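Local coordinates for protein discoidin-2 (Dictyostelium discoideum, PDB 2VM9) that binds galactose and N-acetylgalactosamine sugars as a homotrimeric, calcium-containing lectin and may take part in spore coat formation, at residues Phe37-Asp42 / Gly48-Ser53; Asp116-Val121 / Ser146-Leu151; Val166-Ile171 / Gly204-Asp209; Phe231-Ile236 / Leu246-Val251. All blocks are in the same frame, centred on the assembly; numbering follows the deposited sequence. Where two conformers were deposited one is given.

Contact 1. Residues Phe37-Asp42 / Gly48-Ser53. With CA (calcium ion), chain B.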
loop_
_atom_site.group_PDB
_atom_site.type_symbol
_atom_site.label_atom_id
_atom_site.label_comp_id
_atom_site.label_asym_id
_atom_site.label_seq_id
_atom_site.Cartn_x
_atom_site.Cartn_y
_atom_site.Cartn_z
ATOM N N PHE A 37 -4.640 16.913 -22.541
ATOM C CA PHE A 37 -5.361 17.932 -21.795
ATOM C C PHE A 37 -5.788 19.039 -22.733
ATOM O O PHE A 37 -4.978 19.561 -23.505
ATOM C CB PHE A 37 -4.526 18.545 -20.656
ATOM C CG PHE A 37 -5.272 19.645 -19.926
ATOM C CD1 PHE A 37 -6.331 19.346 -19.069
ATOM C CD2 PHE A 37 -4.960 20.972 -20.141
ATOM C CE1 PHE A 37 -7.068 20.399 -18.432
ATOM C CE2 PHE A 37 -5.667 22.009 -19.512
ATOM C CZ PHE A 37 -6.707 21.724 -18.646
ATOM N N SER A 38 -7.066 19.397 -22.681
ATOM C CA SER A 38 -7.541 20.545 -23.438
ATOM C C SER A 38 -8.702 21.169 -22.693
ATOM O O SER A 38 -9.479 20.472 -22.025
ATOM C CB SER A 38 -7.965 20.125 -24.835
ATOM O OG SER A 38 -9.152 19.371 -24.755
ATOM N N ASN A 39 -8.819 22.482 -22.795
ATOM C CA ASN A 39 -9.859 23.181 -22.048
ATOM C C ASN A 39 -10.676 24.065 -23.003
ATOM O O ASN A 39 -10.820 23.698 -24.193
ATOM C CB ASN A 39 -9.320 23.857 -20.779
ATOM C CG ASN A 39 -8.194 24.849 -21.076
ATOM O OD1 ASN A 39 -8.035 25.291 -22.219
ATOM N ND2 ASN A 39 -7.424 25.208 -20.050
ATOM N N SER A 40 -11.236 25.169 -22.524
ATOM C CA SER A 40 -12.149 25.931 -23.368
ATOM C C SER A 40 -11.433 26.484 -24.597
ATOM O O SER A 40 -10.275 26.930 -24.512
ATOM C CB SER A 40 -12.809 27.066 -22.593
ATOM O OG SER A 40 -13.687 27.769 -23.459
ATOM N N LYS A 41 -12.129 26.452 -25.732
ATOM C CA LYS A 41 -11.614 27.119 -26.930
ATOM C C LYS A 41 -11.971 28.605 -27.005
ATOM O O LYS A 41 -11.510 29.302 -27.919
ATOM C CB LYS A 41 -12.026 26.354 -28.192
ATOM C CG LYS A 41 -11.539 24.904 -28.206
ATOM C CD LYS A 41 -10.036 24.820 -28.376
ATOM C CE LYS A 41 -9.281 24.744 -27.051
ATOM N NZ LYS A 41 -8.928 23.333 -26.764
ATOM N N ASP A 42 -12.723 29.093 -26.020
ATOM C CA ASP A 42 -13.100 30.482 -25.929
ATOM C C ASP A 42 -11.844 31.351 -25.874
ATOM O O ASP A 42 -11.123 31.364 -24.876
ATOM C CB ASP A 42 -13.967 30.703 -24.693
ATOM C CG ASP A 42 -14.557 32.093 -24.624
ATOM O OD1 ASP A 42 -14.094 33.004 -25.359
ATOM O OD2 ASP A 42 -15.499 32.264 -23.824
ATOM N N GLY A 48 -6.266 28.587 -18.397
ATOM C CA GLY A 48 -5.044 27.846 -18.121
ATOM C C GLY A 48 -4.403 27.333 -19.397
ATOM O O GLY A 48 -5.082 27.128 -20.413
ATOM N N SER A 49 -3.079 27.133 -19.347
ATOM C CA SER A 49 -2.360 26.563 -20.476
ATOM C C SER A 49 -2.745 25.096 -20.598
ATOM O O SER A 49 -3.003 24.397 -19.581
ATOM C CB SER A 49 -0.860 26.665 -20.236
ATOM O OG SER A 49 -0.501 26.124 -18.978
ATOM N N GLU A 50 -2.766 24.625 -21.832
ATOM C CA GLU A 50 -2.928 23.195 -22.084
ATOM C C GLU A 50 -1.550 22.525 -21.976
ATOM O O GLU A 50 -0.991 21.987 -22.959
ATOM C CB GLU A 50 -3.583 22.998 -23.451
ATOM C CG GLU A 50 -5.027 23.550 -23.437
ATOM C CD GLU A 50 -5.711 23.469 -24.789
ATOM O OE1 GLU A 50 -5.007 23.391 -25.800
ATOM O OE2 GLU A 50 -6.948 23.493 -24.818
ATOM N N SER A 51 -0.969 22.623 -20.782
ATOM C CA SER A 51 0.375 22.121 -20.488
ATOM C C SER A 51 0.702 22.488 -19.040
ATOM O O SER A 51 0.123 23.419 -18.475
ATOM C CB SER A 51 1.458 22.799 -21.376
ATOM O OG SER A 51 1.500 24.235 -21.134
ATOM N N TRP A 52 1.673 21.793 -18.463
ATOM C CA TRP A 52 2.459 22.438 -17.401
ATOM C C TRP A 52 3.447 23.355 -18.134
ATOM O O TRP A 52 4.035 22.947 -19.154
ATOM C CB TRP A 52 3.260 21.401 -16.619
ATOM C CG TRP A 52 4.401 22.023 -15.837
ATOM C CD1 TRP A 52 4.292 22.918 -14.799
ATOM C CD2 TRP A 52 5.801 21.779 -16.017
ATOM N NE1 TRP A 52 5.541 23.243 -14.327
ATOM C CE2 TRP A 52 6.491 22.575 -15.055
ATOM C CE3 TRP A 52 6.545 20.980 -16.897
ATOM C CZ2 TRP A 52 7.891 22.576 -14.934
ATOM C CZ3 TRP A 52 7.958 20.992 -16.788
ATOM C CH2 TRP A 52 8.605 21.775 -15.813
ATOM N N SER A 53 3.662 24.565 -17.619
ATOM C CA SER A 53 4.751 25.416 -18.156
ATOM C C SER A 53 5.589 25.927 -16.982
ATOM O O SER A 53 5.022 26.487 -16.017
ATOM C CB SER A 53 4.185 26.607 -18.940
ATOM O OG SER A 53 3.375 26.183 -20.035
HETATM CA CA CA B . -8.323 27.636 -23.221
HETATM O O HOH W 1 -10.223 29.650 -23.005
HETATM O O HOH W 2 -6.287 28.699 -22.443
HETATM O O HOH W 3 -7.156 26.410 -24.785
HETATM O O HOH W 4 -7.690 29.414 -24.856
#

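Contact 2. Residues Asp116-Val121 / Ser146-Leu151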
loop_
_atom_site.group_PDB
_atom_site.type_symbol
_atom_site.label_atom_id
_atom_site.label_comp_id
_atom_site.label_asym_id
_atom_site.label_seq_id
_atom_site.Cartn_x
_atom_site.Cartn_y
_atom_site.Cartn_z
ATOM N N ASP A 116 6.316 19.546 -31.964
ATOM C CA ASP A 116 5.090 20.312 -32.278
ATOM C C ASP A 116 4.190 20.316 -31.042
ATOM O O ASP A 116 4.598 19.817 -29.991
ATOM C CB ASP A 116 4.364 19.698 -33.508
ATOM C CG ASP A 116 3.828 18.261 -33.264
ATOM O OD1 ASP A 116 3.834 17.763 -32.115
ATOM O OD2 ASP A 116 3.353 17.634 -34.244
ATOM N N ARG A 117 2.977 20.863 -31.180
ATOM C CA ARG A 117 2.083 20.998 -30.024
ATOM C C ARG A 117 1.471 19.686 -29.567
ATOM O O ARG A 117 1.352 19.459 -28.358
ATOM C CB ARG A 117 0.949 21.952 -30.351
ATOM C CG ARG A 117 1.364 23.422 -30.468
ATOM C CD ARG A 117 0.102 24.254 -30.390
ATOM N NE ARG A 117 0.283 25.638 -30.848
ATOM C CZ ARG A 117 -0.731 26.500 -30.937
ATOM N NH1 ARG A 117 -1.969 26.126 -30.595
ATOM N NH2 ARG A 117 -0.527 27.731 -31.396
ATOM N N ASN A 118 1.032 18.856 -30.528
ATOM C CA ASN A 118 0.068 17.787 -30.202
ATOM C C ASN A 118 0.494 16.367 -30.451
ATOM O O ASN A 118 -0.193 15.435 -30.004
ATOM C CB ASN A 118 -1.273 18.038 -30.931
ATOM C CG ASN A 118 -1.947 19.281 -30.451
ATOM O OD1 ASN A 118 -2.068 19.512 -29.257
ATOM N ND2 ASN A 118 -2.398 20.101 -31.378
ATOM N N SER A 119 1.572 16.157 -31.210
ATOM C CA SER A 119 1.920 14.781 -31.547
ATOM C C SER A 119 2.569 14.135 -30.332
ATOM O O SER A 119 3.369 14.747 -29.628
ATOM C CB SER A 119 2.869 14.691 -32.744
ATOM O OG SER A 119 2.299 15.328 -33.883
ATOM N N ILE A 120 2.165 12.907 -30.072
ATOM C CA ILE A 120 2.635 12.189 -28.896
ATOM C C ILE A 120 3.925 11.448 -29.211
ATOM O O ILE A 120 4.041 10.773 -30.249
ATOM C CB ILE A 120 1.537 11.238 -28.395
ATOM C CG1 ILE A 120 0.327 12.090 -27.953
ATOM C CG2 ILE A 120 2.100 10.308 -27.255
ATOM C CD1 ILE A 120 -0.955 11.283 -27.687
ATOM N N VAL A 121 4.898 11.562 -28.321
ATOM C CA VAL A 121 6.138 10.780 -28.437
ATOM C C VAL A 121 6.229 9.851 -27.243
ATOM O O VAL A 121 6.178 10.294 -26.107
ATOM C CB VAL A 121 7.400 11.683 -28.531
ATOM C CG1 VAL A 121 8.721 10.807 -28.496
ATOM C CG2 VAL A 121 7.305 12.562 -29.789
ATOM N N SER A 146 7.239 23.571 -21.726
ATOM C CA SER A 146 5.811 23.321 -21.609
ATOM C C SER A 146 5.570 21.910 -22.121
ATOM O O SER A 146 6.064 21.520 -23.191
ATOM C CB SER A 146 4.990 24.334 -22.443
ATOM O OG SER A 146 5.222 25.680 -22.021
ATOM N N LEU A 147 4.802 21.122 -21.365
ATOM C CA LEU A 147 4.557 19.763 -21.820
ATOM C C LEU A 147 3.280 19.202 -21.229
ATOM O O LEU A 147 2.754 19.707 -20.209
ATOM C CB LEU A 147 5.733 18.822 -21.503
ATOM C CG LEU A 147 5.953 18.536 -20.000
ATOM C CD1 LEU A 147 5.100 17.371 -19.505
ATOM C CD2 LEU A 147 7.414 18.267 -19.696
ATOM N N ARG A 148 2.794 18.158 -21.892
ATOM C CA ARG A 148 1.783 17.273 -21.345
ATOM C C ARG A 148 2.380 15.868 -21.415
ATOM O O ARG A 148 3.273 15.620 -22.213
ATOM C CB ARG A 148 0.480 17.346 -22.142
ATOM C CG ARG A 148 -0.243 18.687 -21.976
ATOM C CD ARG A 148 -1.425 18.801 -22.974
ATOM N NE ARG A 148 -0.892 19.020 -24.327
ATOM C CZ ARG A 148 -1.623 18.981 -25.442
ATOM N NH1 ARG A 148 -2.942 18.729 -25.377
ATOM N NH2 ARG A 148 -1.039 19.158 -26.631
ATOM N N TRP A 149 1.908 14.966 -20.551
ATOM C CA TRP A 149 2.533 13.657 -20.446
ATOM C C TRP A 149 1.634 12.655 -19.752
ATOM O O TRP A 149 0.618 13.024 -19.134
ATOM C CB TRP A 149 3.890 13.736 -19.719
ATOM C CG TRP A 149 3.819 14.119 -18.265
ATOM C CD1 TRP A 149 2.935 14.991 -17.655
ATOM C CD2 TRP A 149 4.685 13.643 -17.235
ATOM N NE1 TRP A 149 3.217 15.064 -16.292
ATOM C CE2 TRP A 149 4.301 14.273 -16.027
ATOM C CE3 TRP A 149 5.776 12.761 -17.221
ATOM C CZ2 TRP A 149 4.952 14.013 -14.809
ATOM C CZ3 TRP A 149 6.422 12.517 -16.032
ATOM C CH2 TRP A 149 6.014 13.153 -14.834
ATOM N N GLU A 150 2.027 11.392 -19.879
ATOM C CA GLU A 150 1.394 10.315 -19.156
ATOM C C GLU A 150 2.461 9.277 -18.854
ATOM O O GLU A 150 3.467 9.147 -19.578
ATOM C CB GLU A 150 0.243 9.720 -19.970
ATOM C CG GLU A 150 -0.522 8.553 -19.282
ATOM C CD GLU A 150 -1.103 8.951 -17.918
ATOM O OE1 GLU A 150 -2.329 9.153 -17.839
ATOM O OE2 GLU A 150 -0.339 9.036 -16.932
ATOM N N LEU A 151 2.258 8.573 -17.747
ATOM C CA LEU A 151 3.158 7.515 -17.321
ATOM C C LEU A 151 2.336 6.264 -17.281
ATOM O O LEU A 151 1.257 6.270 -16.675
ATOM C CB LEU A 151 3.656 7.832 -15.906
ATOM C CG LEU A 151 4.743 8.909 -15.830
ATOM C CD1 LEU A 151 4.867 9.421 -14.414
ATOM C CD2 LEU A 151 6.112 8.359 -16.372
HETATM O O HOH W 5 -4.515 19.016 -27.831
#

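Contact 3. Residues Val166-Ile171 / Gly204-Asp209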
loop_
_atom_site.group_PDB
_atom_site.type_symbol
_atom_site.label_atom_id
_atom_site.label_comp_id
_atom_site.label_asym_id
_atom_site.label_seq_id
_atom_site.Cartn_x
_atom_site.Cartn_y
_atom_site.Cartn_z
ATOM N N VAL A 166 -3.423 -14.480 11.842
ATOM C CA VAL A 166 -2.763 -15.732 12.156
ATOM C C VAL A 166 -3.254 -16.253 13.504
ATOM O O VAL A 166 -3.815 -15.501 14.332
ATOM C CB VAL A 166 -1.223 -15.574 12.199
ATOM C CG1 VAL A 166 -0.664 -15.020 10.875
ATOM C CG2 VAL A 166 -0.821 -14.705 13.391
ATOM N N GLY A 167 -3.016 -17.535 13.750
ATOM C CA GLY A 167 -3.382 -18.077 15.057
ATOM C C GLY A 167 -2.953 -19.534 15.131
ATOM O O GLY A 167 -2.280 -20.048 14.246
ATOM N N GLU A 168 -3.341 -20.178 16.213
ATOM C CA GLU A 168 -3.035 -21.590 16.377
ATOM C C GLU A 168 -4.273 -22.307 16.879
ATOM O O GLU A 168 -5.154 -21.705 17.498
ATOM C CB GLU A 168 -1.859 -21.806 17.313
ATOM C CG GLU A 168 -2.061 -21.451 18.774
ATOM C CD GLU A 168 -1.006 -22.152 19.652
ATOM O OE1 GLU A 168 0.171 -21.783 19.591
ATOM O OE2 GLU A 168 -1.365 -23.092 20.393
ATOM N N VAL A 169 -4.329 -23.596 16.619
ATOM C CA VAL A 169 -5.474 -24.379 17.031
ATOM C C VAL A 169 -4.995 -25.811 17.310
ATOM O O VAL A 169 -4.185 -26.336 16.568
ATOM C CB VAL A 169 -6.618 -24.316 15.962
ATOM C CG1 VAL A 169 -6.116 -24.675 14.570
ATOM C CG2 VAL A 169 -7.830 -25.155 16.370
ATOM N N SER A 170 -5.522 -26.417 18.364
ATOM C CA SER A 170 -5.158 -27.791 18.742
ATOM C C SER A 170 -6.414 -28.590 18.997
ATOM O O SER A 170 -7.504 -28.031 19.162
ATOM C CB SER A 170 -4.339 -27.786 20.045
ATOM O OG SER A 170 -3.147 -27.010 19.943
ATOM N N ILE A 171 -6.269 -29.912 19.037
ATOM C CA ILE A 171 -7.398 -30.742 19.453
ATOM C C ILE A 171 -7.737 -30.403 20.905
ATOM O O ILE A 171 -8.894 -30.090 21.220
ATOM C CB ILE A 171 -7.069 -32.241 19.315
ATOM C CG1 ILE A 171 -6.738 -32.570 17.851
ATOM C CG2 ILE A 171 -8.274 -33.092 19.804
ATOM C CD1 ILE A 171 -6.279 -34.009 17.599
ATOM N N GLY A 204 -0.126 -25.379 9.083
ATOM C CA GLY A 204 1.103 -26.150 9.194
ATOM C C GLY A 204 1.194 -26.738 10.578
ATOM O O GLY A 204 0.947 -26.050 11.571
ATOM N N CYS A 205 1.596 -27.998 10.659
ATOM C CA CYS A 205 1.598 -28.679 11.962
ATOM C C CYS A 205 2.836 -28.263 12.786
ATOM O O CYS A 205 3.955 -28.169 12.249
ATOM C CB CYS A 205 1.556 -30.178 11.763
ATOM S SG CYS A 205 1.399 -31.098 13.339
ATOM N N LYS A 206 2.615 -27.995 14.074
ATOM C CA LYS A 206 3.720 -27.720 15.000
ATOM C C LYS A 206 3.734 -28.587 16.249
ATOM O O LYS A 206 4.536 -28.367 17.161
ATOM C CB LYS A 206 3.795 -26.230 15.362
ATOM C CG LYS A 206 2.594 -25.709 16.141
ATOM C CD LYS A 206 2.866 -24.250 16.561
ATOM C CE LYS A 206 1.734 -23.716 17.384
ATOM N NZ LYS A 206 1.809 -22.212 17.681
ATOM N N LYS A 207 2.857 -29.584 16.295
ATOM C CA LYS A 207 2.893 -30.538 17.400
ATOM C C LYS A 207 2.211 -31.813 16.989
ATOM O O LYS A 207 1.075 -31.771 16.500
ATOM C CB LYS A 207 2.193 -29.989 18.659
ATOM C CG LYS A 207 2.109 -31.061 19.771
ATOM C CD LYS A 207 1.182 -30.565 20.880
ATOM C CE LYS A 207 1.157 -31.525 22.018
ATOM N NZ LYS A 207 0.214 -31.061 23.099
ATOM N N VAL A 208 2.912 -32.931 17.189
ATOM C CA VAL A 208 2.314 -34.252 17.044
ATOM C C VAL A 208 2.474 -35.002 18.355
ATOM O O VAL A 208 3.580 -35.109 18.872
ATOM C CB VAL A 208 2.981 -35.046 15.916
ATOM C CG1 VAL A 208 2.539 -36.542 16.000
ATOM C CG2 VAL A 208 2.656 -34.424 14.565
ATOM N N ASP A 209 1.365 -35.508 18.895
ATOM C CA ASP A 209 1.431 -36.394 20.046
ATOM C C ASP A 209 0.460 -37.510 19.659
ATOM O O ASP A 209 -0.738 -37.352 19.787
ATOM C CB ASP A 209 0.961 -35.671 21.313
ATOM C CG ASP A 209 1.119 -36.516 22.573
ATOM O OD1 ASP A 209 1.449 -37.723 22.469
ATOM O OD2 ASP A 209 0.958 -35.938 23.673
#

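Contact 4. Residues Phe231-Ile236 / Leu246-Val251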
loop_
_atom_site.group_PDB
_atom_site.type_symbol
_atom_site.label_atom_id
_atom_site.label_comp_id
_atom_site.label_asym_id
_atom_site.label_seq_id
_atom_site.Cartn_x
_atom_site.Cartn_y
_atom_site.Cartn_z
ATOM N N PHE A 231 -13.146 -20.199 10.614
ATOM C CA PHE A 231 -13.131 -21.418 9.817
ATOM C C PHE A 231 -13.132 -22.610 10.752
ATOM O O PHE A 231 -13.031 -22.452 11.971
ATOM C CB PHE A 231 -11.892 -21.434 8.902
ATOM C CG PHE A 231 -10.579 -21.643 9.641
ATOM C CD1 PHE A 231 -9.983 -22.901 9.674
ATOM C CD2 PHE A 231 -9.951 -20.581 10.303
ATOM C CE1 PHE A 231 -8.781 -23.099 10.334
ATOM C CE2 PHE A 231 -8.739 -20.780 10.989
ATOM C CZ PHE A 231 -8.161 -22.049 11.006
ATOM N N ASP A 232 -13.254 -23.802 10.185
ATOM C CA ASP A 232 -13.149 -25.017 10.995
ATOM C C ASP A 232 -11.837 -25.718 10.675
ATOM O O ASP A 232 -11.530 -25.948 9.501
ATOM C CB ASP A 232 -14.294 -25.997 10.647
ATOM C CG ASP A 232 -15.646 -25.544 11.152
ATOM O OD1 ASP A 232 -15.720 -24.883 12.198
ATOM O OD2 ASP A 232 -16.638 -25.922 10.511
ATOM N N LEU A 233 -11.086 -26.056 11.712
ATOM C CA LEU A 233 -9.923 -26.946 11.542
ATOM C C LEU A 233 -10.448 -28.346 11.819
ATOM O O LEU A 233 -10.838 -28.657 12.954
ATOM C CB LEU A 233 -8.829 -26.586 12.528
ATOM C CG LEU A 233 -7.397 -27.087 12.198
ATOM C CD1 LEU A 233 -7.383 -28.511 11.681
ATOM C CD2 LEU A 233 -6.698 -26.187 11.215
ATOM N N THR A 234 -10.520 -29.161 10.771
ATOM C CA THR A 234 -10.955 -30.521 10.935
ATOM C C THR A 234 -9.684 -31.358 11.137
ATOM O O THR A 234 -8.812 -31.356 10.263
ATOM C CB THR A 234 -11.752 -30.995 9.714
ATOM O OG1 THR A 234 -12.923 -30.161 9.560
ATOM C CG2 THR A 234 -12.174 -32.456 9.909
ATOM N N PHE A 235 -9.590 -32.006 12.305
ATOM C CA PHE A 235 -8.458 -32.874 12.634
ATOM C C PHE A 235 -8.913 -34.270 12.270
ATOM O O PHE A 235 -10.037 -34.662 12.601
ATOM C CB PHE A 235 -8.135 -32.805 14.120
ATOM C CG PHE A 235 -7.577 -31.472 14.554
ATOM C CD1 PHE A 235 -6.207 -31.300 14.666
ATOM C CD2 PHE A 235 -8.429 -30.409 14.873
ATOM C CE1 PHE A 235 -5.672 -30.086 15.085
ATOM C CE2 PHE A 235 -7.905 -29.168 15.269
ATOM C CZ PHE A 235 -6.516 -29.004 15.385
ATOM N N ILE A 236 -8.038 -35.027 11.622
ATOM C CA ILE A 236 -8.451 -36.291 11.041
ATOM C C ILE A 236 -7.429 -37.375 11.370
ATOM O O ILE A 236 -6.218 -37.134 11.265
ATOM C CB ILE A 236 -8.509 -36.127 9.501
ATOM C CG1 ILE A 236 -9.454 -34.974 9.117
ATOM C CG2 ILE A 236 -8.851 -37.459 8.823
ATOM C CD1 ILE A 236 -9.300 -34.531 7.680
ATOM N N LEU A 246 -2.847 -32.690 18.449
ATOM C CA LEU A 246 -2.161 -32.105 17.287
ATOM C C LEU A 246 -2.350 -30.623 17.399
ATOM O O LEU A 246 -3.412 -30.174 17.872
ATOM C CB LEU A 246 -2.811 -32.552 15.973
ATOM C CG LEU A 246 -2.643 -34.016 15.572
ATOM C CD1 LEU A 246 -3.639 -34.337 14.445
ATOM C CD2 LEU A 246 -1.196 -34.289 15.154
ATOM N N THR A 247 -1.364 -29.862 16.924
ATOM C CA THR A 247 -1.480 -28.399 16.890
ATOM C C THR A 247 -1.094 -27.891 15.513
ATOM O O THR A 247 -0.089 -28.329 14.958
ATOM C CB THR A 247 -0.565 -27.708 17.945
ATOM O OG1 THR A 247 -0.900 -28.177 19.254
ATOM C CG2 THR A 247 -0.731 -26.186 17.880
ATOM N N PHE A 248 -1.891 -26.966 14.980
ATOM C CA PHE A 248 -1.531 -26.245 13.750
ATOM C C PHE A 248 -1.410 -24.748 13.992
ATOM O O PHE A 248 -2.217 -24.160 14.730
ATOM C CB PHE A 248 -2.589 -26.464 12.663
ATOM C CG PHE A 248 -2.635 -27.882 12.140
ATOM C CD1 PHE A 248 -1.858 -28.246 11.038
ATOM C CD2 PHE A 248 -3.423 -28.844 12.769
ATOM C CE1 PHE A 248 -1.864 -29.571 10.548
ATOM C CE2 PHE A 248 -3.461 -30.183 12.289
ATOM C CZ PHE A 248 -2.665 -30.548 11.198
ATOM N N ASP A 249 -0.443 -24.123 13.318
ATOM C CA ASP A 249 -0.529 -22.675 13.122
ATOM C C ASP A 249 -1.313 -22.468 11.832
ATOM O O ASP A 249 -1.192 -23.252 10.882
ATOM C CB ASP A 249 0.858 -22.058 12.983
ATOM C CG ASP A 249 1.443 -21.619 14.329
ATOM O OD1 ASP A 249 0.691 -21.602 15.342
ATOM O OD2 ASP A 249 2.650 -21.306 14.373
ATOM N N TYR A 250 -2.109 -21.412 11.788
ATOM C CA TYR A 250 -2.766 -21.059 10.534
ATOM C C TYR A 250 -2.414 -19.640 10.109
ATOM O O TYR A 250 -2.112 -18.775 10.951
ATOM C CB TYR A 250 -4.285 -21.219 10.631
ATOM C CG TYR A 250 -4.997 -20.112 11.408
ATOM C CD1 TYR A 250 -5.320 -18.883 10.782
ATOM C CD2 TYR A 250 -5.357 -20.290 12.742
ATOM C CE1 TYR A 250 -5.968 -17.866 11.481
ATOM C CE2 TYR A 250 -6.027 -19.265 13.468
ATOM C CZ TYR A 250 -6.333 -18.064 12.811
ATOM O OH TYR A 250 -6.977 -17.050 13.494
ATOM N N VAL A 251 -2.471 -19.419 8.797
ATOM C CA VAL A 251 -2.262 -18.091 8.215
ATOM C C VAL A 251 -3.455 -17.880 7.280
ATOM O O VAL A 251 -3.603 -18.596 6.295
ATOM C CB VAL A 251 -0.913 -17.994 7.462
ATOM C CG1 VAL A 251 -0.753 -16.604 6.803
ATOM C CG2 VAL A 251 0.295 -18.262 8.431
#

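Contact 1. Residues Phe37-Asp42 / Gly48-Ser53
N39 meets G48 and E50 in the calcium-binding loop of the discoidin (F5/8 type C) domain, a beta-sandwich. N39 OD1 binds the calcium ion at 2.6 Å, while N39 ND2 donates to G48 O at 3.1 Å. That bond is nearly straight (177°) and lies in the amide plane, though it reaches the carbonyl from above, so it fixes the rotation that presents OD1 to the metal. S40 O, D47 OD1 and four waters complete the shell; one of these waters also donates to G48 O, and another, weakly, to E50 OE2.

E50 belongs to the second shell. E50 OE2 accepts from N39 N at 2.9 Å on the anti side, 24° out of the carboxylate plane, and offers its syn lone pair to K41 NZ in a 2.8 Å salt bridge. K41 gets there by bending at chi2, chi3 and chi4, which curls the chain back over its own loop. E50 OE2 and N39 OD1 are both acceptors yet stand 3.3 Å apart, a closeness that the lysine and calcium charges probably offset. Farther out, F37, which also packs on S21 of the second subunit, turns its ring edge to the E50 backbone, with F37 CD2 3.6 Å from E50 CA.

Contact 2. Residues Asp116-Val121 / Ser146-Leu151
R117 and N118, in the loop ahead of strand 121-131, do not pair with the backbone of strand 146-153: R117 CA lies 8.7 Å from L147 CA, and N118 CA is 9.0 Å from R148 CA. The gap is spanned by one side chain, that of R148, whose CB points at the loop and whose chain bends at chi3 to bring NH2 against it.

NH2 is shared by two oxygens, both close to the guanidinium plane and met at its edge. N118 OD1 accepts from R148 NH2 at 2.8 Å with an N-H...O angle of 157°, and the donor lies in the carbonyl plane of the amide. R117 O, 3.0 Å from R148 NH2, is held by a more bent bond (133°), the donor sitting above the carbonyl plane. Amide and guanidinium are turned 72° from each other. A water closes a small ring between them, donating to N118 OD1 and accepting from R148 NH1, each at 2.9 Å. One charged group thus grips both a backbone and a side-chain oxygen of the turn. The R117 side chain leads away to a salt bridge with D85.

R148 has further bonds, from NE to G80 O and from NH1 to F37 O. Its strand lies in the discoidin beta-sandwich beside strand 70-79, where R148 packs on Q79, and strand 121-131 borders that same neighbour after the loop.

Contact 3. Residues Val166-Ile171 / Gly204-Asp209
E168 and K206 reach for each other across the middle strand of an antiparallel sheet in the lectin domain: within this chain 163-170 and 200-211 flank 243-254, and K207-D209 pair onward with a strand of the second subunit. E168 CB, pointing at the opposite segment, already lies 3.7 Å from K206 NZ and also packs on D249 of the middle strand. E168 CG follows at 4.1 Å from K206 NZ. It is placed between the backbone N and the carbonyl carbon (chi1 68°), and from there the chain runs extended to the carboxylate. E168 CD comes to 3.4 Å from K206 NZ, and E168 OE1 makes the salt bridge to that nitrogen at 2.6 Å, also brushing K206 CE at 3.3 Å. The two side chains cross at about a right angle, and the ammonium arrives from above the carboxylate plane, 50° out of it.

K206 is extended beyond CG. With K207 it faces T247 in a classic beta bulge; K207 NZ pairs with D245. K206 is buried, E168 exposed, and D249 OD1 forms a second salt bridge to the same NZ. One ammonium between two carboxylates would be expected to stay protonated and to offset the charges of E168 and D249.

Contact 4. Residues Phe231-Ile236 / Leu246-Val251
F231 (chi1 71°) and Y250 (chi1 76°) both place CG between the backbone N and the carbonyl carbon, and from facing strands this brings their rings together edge-to-face. The F231 edge stands over the Y250 face, its CE2 3.7 Å above the plane near the ring centre. The planes are 73° apart and the centroids 5.0 Å. This T-shaped pair closes one end of the interface.

At the other end, F235 runs antiparallel alongside F248 and L246. The two phenylalanine rings meet obliquely: F235 CE1 lies 3.5 Å from F248 CD2, close to the plane of the F248 ring. F235 CD1 also touches L246 CB at 3.8 Å. Between the two ends sits L233. Its CD1 rests on one face of F235, 3.6 Å above the ring centre, and L233 CD1 touches F248 CD2 at 4.1 Å, so a single methyl wedges against both rings.

All six residues are buried, and their side chains meet through apolar and aromatic contacts. They form part of the core between the two antiparallel sheets of the H-type lectin sandwich, each segment lying on the middle strand of its sheet within this chain. V169 of strand 163-170 packs on L233, I185 of strand 183-190 on F235, and V201 of strand 200-211 on F231.

Along the chain the four contacts follow in series; none nests in or crosses another. Contact 1 closes a short loop of five residues at the calcium site, and contact 2 then closes a longer one that takes in strands 121-131 and 133-142. The two touch through S53 OG and S146 OG, tying the calcium loop to the sheet that holds strand 146-153. After the linker, contact 3 encloses 32 residues, including strand 183-190, and joins the two strands that flank strand 243-254. Contact 4 encloses only nine, around the turn into that strand, and packs it against the other lectin sheet. Contacts 3 and 4 have centres about 6 Å apart; those of contacts 1 and 3 are about 64 Å apart, on opposite sides of the chain's centre.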